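Local coordinates for uncharacterized protein (Streptococcus mutans, PDB 3L7Y) that binds magnesium and probably acts as a phosphatase of the haloacid dehalogenase-like hydrolase family, at residues F98-I106 with D221-A232. Sequence-based numbering, arbitrary orientation.
Sequences FVGENGANI and DIITKGLHKGWA
Asn102 reaches Asp221 through its amide: ND2 donates to Asp221 OD2 at 2.8 Å with an N-H...O angle of 157°. The acceptor lies close to the amide plane and is met on its anti side, while the amide and carboxylate planes are turned 54° apart. Both groups have a second anchor, Asn255 ND2 at Asn102 OD1 and Thr186 OG1 at Asp221 OD1, which should fix their rotation. The CG2 methyl of Ile223 packs beside the same amide, 3.6 Å from Asn102 ND2.

Lys229 passes Asn102 on the side roughly opposite Ile223. Lys229 CG lies 3.4 Å from Asn102 O, and the extended chain brings CE near Asn102 OD1. The ammonium thereby forms salt bridges with Asp43 and Asp256 and donates to the carbonyl of Ala77.

Backbone meets backbone at Gly103, whose CA sits 3.7 Å from Leu227 O. A water bridges the segments here, donating to Leu227 O and accepting from Ala104 N; its approach to Glu101 O is doubtfully short. Gly103 O approaches the edge of the Trp231 ring at CZ3 (3.6 Å), and one face of that indole is covered by Leu227 CD1; the other methyl of this leucine, CD2, touches Ala104 CB.

Deeper in, Val99 places CG1 anti to its backbone N (chi1 176°), pressing it tightly on Ala232 CB at 3.4 Å; Ile106 CD1 meets the same methyl at 4.0 Å.

The example illustrates how a HAD hydrolase returns from cap to core: strand 219-224 of the cap sheet leads through a type II turn into helix 229-239, against the core hairpin 97-108. Lys229, beside the magnesium ligand Asp43, is consistent with the family's motif III lysine.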
loop_
_atom_site.group_PDB
_atom_site.type_symbol
_atom_site.label_atom_id
_atom_site.label_comp_id
_atom_site.label_asym_id
_atom_site.label_seq_id
_atom_site.Cartn_x
_atom_site.Cartn_y
_atom_site.Cartn_z
ATOM N N PHE A 98 -3.132 3.364 -10.211
ATOM C CA PHE A 98 -3.098 2.593 -8.980
ATOM C C PHE A 98 -1.692 2.092 -8.706
ATOM O O PHE A 98 -1.051 1.514 -9.583
ATOM C CB PHE A 98 -4.013 1.373 -9.112
ATOM C CG PHE A 98 -5.484 1.692 -9.080
ATOM C CD1 PHE A 98 -6.171 1.703 -7.887
ATOM C CD2 PHE A 98 -6.178 1.940 -10.243
ATOM C CE1 PHE A 98 -7.526 1.969 -7.847
ATOM C CE2 PHE A 98 -7.531 2.209 -10.211
ATOM C CZ PHE A 98 -8.206 2.222 -9.007
ATOM N N VAL A 99 -1.212 2.317 -7.491
ATOM C CA VAL A 99 0.019 1.683 -7.026
ATOM C C VAL A 99 -0.397 0.697 -5.941
ATOM O O VAL A 99 -0.841 1.114 -4.857
ATOM C CB VAL A 99 1.017 2.724 -6.447
ATOM C CG1 VAL A 99 2.265 2.028 -5.866
ATOM C CG2 VAL A 99 1.414 3.728 -7.520
ATOM N N GLY A 100 -0.301 -0.601 -6.240
ATOM C CA GLY A 100 -0.635 -1.622 -5.262
ATOM C C GLY A 100 0.589 -2.369 -4.760
ATOM O O GLY A 100 1.667 -2.228 -5.323
ATOM N N GLU A 101 0.420 -3.181 -3.718
ATOM C CA GLU A 101 1.514 -3.998 -3.174
ATOM C C GLU A 101 2.656 -3.132 -2.622
ATOM O O GLU A 101 3.792 -3.595 -2.468
ATOM C CB GLU A 101 2.042 -4.982 -4.223
ATOM C CG GLU A 101 0.968 -5.700 -5.050
ATOM C CD GLU A 101 0.168 -6.736 -4.278
ATOM O OE1 GLU A 101 0.578 -7.123 -3.171
ATOM O OE2 GLU A 101 -0.885 -7.169 -4.794
ATOM N N ASN A 102 2.319 -1.890 -2.280
ATOM C CA ASN A 102 3.283 -0.862 -1.852
ATOM C C ASN A 102 4.137 -0.319 -2.974
ATOM O O ASN A 102 4.903 0.633 -2.767
ATOM C CB ASN A 102 4.188 -1.334 -0.706
ATOM C CG ASN A 102 3.411 -1.694 0.541
ATOM O OD1 ASN A 102 2.774 -0.847 1.161
ATOM N ND2 ASN A 102 3.451 -2.965 0.910
ATOM N N GLY A 103 4.009 -0.896 -4.165
ATOM C CA GLY A 103 4.805 -0.402 -5.275
ATOM C C GLY A 103 5.107 -1.333 -6.434
ATOM O O GLY A 103 5.266 -0.863 -7.559
ATOM N N ALA A 104 5.204 -2.637 -6.171
ATOM C CA ALA A 104 5.612 -3.600 -7.193
ATOM C C ALA A 104 4.602 -3.720 -8.330
ATOM O O ALA A 104 4.946 -4.198 -9.416
ATOM C CB ALA A 104 5.853 -4.983 -6.567
ATOM N N ASN A 105 3.360 -3.302 -8.092
ATOM C CA ASN A 105 2.344 -3.376 -9.149
ATOM C C ASN A 105 1.708 -2.034 -9.403
ATOM O O ASN A 105 1.085 -1.459 -8.506
ATOM C CB ASN A 105 1.274 -4.417 -8.810
ATOM C CG ASN A 105 0.431 -4.829 -10.014
ATOM O OD1 ASN A 105 -0.722 -5.243 -9.855
ATOM N ND2 ASN A 105 0.992 -4.722 -11.215
ATOM N N ILE A 106 1.881 -1.529 -10.623
ATOM C CA ILE A 106 1.303 -0.245 -11.018
ATOM C C ILE A 106 0.429 -0.388 -12.255
ATOM O O ILE A 106 0.858 -0.928 -13.285
ATOM C CB ILE A 106 2.380 0.831 -11.271
ATOM C CG1 ILE A 106 3.322 0.950 -10.067
ATOM C CG2 ILE A 106 1.728 2.176 -11.548
ATOM C CD1 ILE A 106 4.437 1.962 -10.258
ATOM N N ASP A 221 4.402 -6.014 5.678
ATOM C CA ASP A 221 4.475 -6.452 4.295
ATOM C C ASP A 221 5.935 -6.714 4.009
ATOM O O ASP A 221 6.792 -5.891 4.333
ATOM C CB ASP A 221 3.946 -5.372 3.349
ATOM C CG ASP A 221 2.442 -5.314 3.330
ATOM O OD1 ASP A 221 1.814 -6.233 3.907
ATOM O OD2 ASP A 221 1.886 -4.360 2.744
ATOM N N ILE A 222 6.214 -7.873 3.436
ATOM C CA ILE A 222 7.551 -8.198 2.984
ATOM C C ILE A 222 7.585 -7.932 1.496
ATOM O O ILE A 222 7.058 -8.701 0.701
ATOM C CB ILE A 222 7.924 -9.668 3.293
ATOM C CG1 ILE A 222 7.874 -9.913 4.808
ATOM C CG2 ILE A 222 9.297 -9.994 2.714
ATOM C CD1 ILE A 222 8.204 -11.325 5.232
ATOM N N ILE A 223 8.179 -6.811 1.123
ATOM C CA ILE A 223 8.201 -6.403 -0.261
ATOM C C ILE A 223 9.582 -6.593 -0.851
ATOM O O ILE A 223 10.551 -6.772 -0.122
ATOM C CB ILE A 223 7.838 -4.903 -0.397
ATOM C CG1 ILE A 223 8.616 -4.077 0.634
ATOM C CG2 ILE A 223 6.334 -4.710 -0.237
ATOM C CD1 ILE A 223 8.799 -2.581 0.258
ATOM N N THR A 224 9.647 -6.540 -2.177
ATOM C CA THR A 224 10.908 -6.462 -2.892
ATOM C C THR A 224 11.613 -5.186 -2.447
ATOM O O THR A 224 11.072 -4.071 -2.580
ATOM C CB THR A 224 10.668 -6.429 -4.408
ATOM O OG1 THR A 224 10.147 -7.700 -4.835
ATOM C CG2 THR A 224 11.962 -6.105 -5.172
ATOM N N LYS A 225 12.815 -5.344 -1.911
ATOM C CA LYS A 225 13.550 -4.209 -1.359
ATOM C C LYS A 225 13.619 -3.043 -2.341
ATOM O O LYS A 225 13.990 -3.210 -3.505
ATOM C CB LYS A 225 14.961 -4.622 -0.930
ATOM C CG LYS A 225 15.623 -3.664 0.076
ATOM C CD LYS A 225 17.144 -3.767 0.007
ATOM C CE LYS A 225 17.817 -3.426 1.329
ATOM N NZ LYS A 225 17.436 -2.112 1.889
ATOM N N GLY A 226 13.267 -1.856 -1.862
ATOM C CA GLY A 226 13.321 -0.669 -2.693
ATOM C C GLY A 226 12.038 -0.354 -3.436
ATOM O O GLY A 226 11.866 0.761 -3.931
ATOM N N LEU A 227 11.131 -1.320 -3.532
ATOM C CA LEU A 227 9.885 -1.086 -4.268
ATOM C C LEU A 227 8.772 -0.570 -3.348
ATOM O O LEU A 227 7.737 -1.226 -3.161
ATOM C CB LEU A 227 9.435 -2.346 -5.024
ATOM C CG LEU A 227 9.911 -2.436 -6.481
ATOM C CD1 LEU A 227 11.314 -1.851 -6.664
ATOM C CD2 LEU A 227 9.809 -3.871 -7.005
ATOM N N HIS A 228 8.999 0.614 -2.780
ATOM C CA HIS A 228 8.052 1.220 -1.857
ATOM C C HIS A 228 7.265 2.339 -2.555
ATOM O O HIS A 228 7.506 2.638 -3.717
ATOM C CB HIS A 228 8.783 1.725 -0.614
ATOM C CG HIS A 228 10.038 2.482 -0.919
ATOM N ND1 HIS A 228 10.035 3.679 -1.598
ATOM C CD2 HIS A 228 11.340 2.212 -0.638
ATOM C CE1 HIS A 228 11.277 4.117 -1.721
ATOM N NE2 HIS A 228 12.085 3.243 -1.150
ATOM N N LYS A 229 6.311 2.945 -1.861
ATOM C CA LYS A 229 5.414 3.881 -2.528
ATOM C C LYS A 229 6.163 5.124 -3.036
ATOM O O LYS A 229 5.749 5.746 -4.022
ATOM C CB LYS A 229 4.275 4.294 -1.597
ATOM C CG LYS A 229 3.373 3.173 -1.124
ATOM C CD LYS A 229 2.253 3.743 -0.239
ATOM C CE LYS A 229 1.512 2.651 0.540
ATOM N NZ LYS A 229 0.381 3.210 1.318
ATOM N N GLY A 230 7.252 5.488 -2.352
ATOM C CA GLY A 230 8.116 6.564 -2.803
ATOM C C GLY A 230 8.723 6.223 -4.153
ATOM O O GLY A 230 8.726 7.039 -5.069
ATOM N N TRP A 231 9.281 5.023 -4.277
ATOM C CA TRP A 231 9.787 4.508 -5.547
ATOM C C TRP A 231 8.693 4.503 -6.633
ATOM O O TRP A 231 8.919 4.890 -7.718
ATOM C CB TRP A 231 10.408 3.120 -5.388
ATOM C CG TRP A 231 10.876 2.525 -6.650
ATOM C CD1 TRP A 231 12.105 2.618 -7.200
ATOM C CD2 TRP A 231 10.109 1.765 -7.554
ATOM N NE1 TRP A 231 12.156 1.959 -8.368
ATOM C CE2 TRP A 231 10.934 1.427 -8.616
ATOM C CE3 TRP A 231 8.805 1.323 -7.569
ATOM C CZ2 TRP A 231 10.479 0.682 -9.686
ATOM C CZ3 TRP A 231 8.383 0.590 -8.601
ATOM C CH2 TRP A 231 9.214 0.261 -9.636
ATOM N N ALA A 232 7.516 4.082 -6.276
ATOM C CA ALA A 232 6.421 4.025 -7.215
ATOM C C ALA A 232 6.122 5.426 -7.765
ATOM O O ALA A 232 6.145 5.617 -8.929
ATOM C CB ALA A 232 5.254 3.432 -6.623
HETATM O O HOH W 1 6.082 -3.624 -3.479
#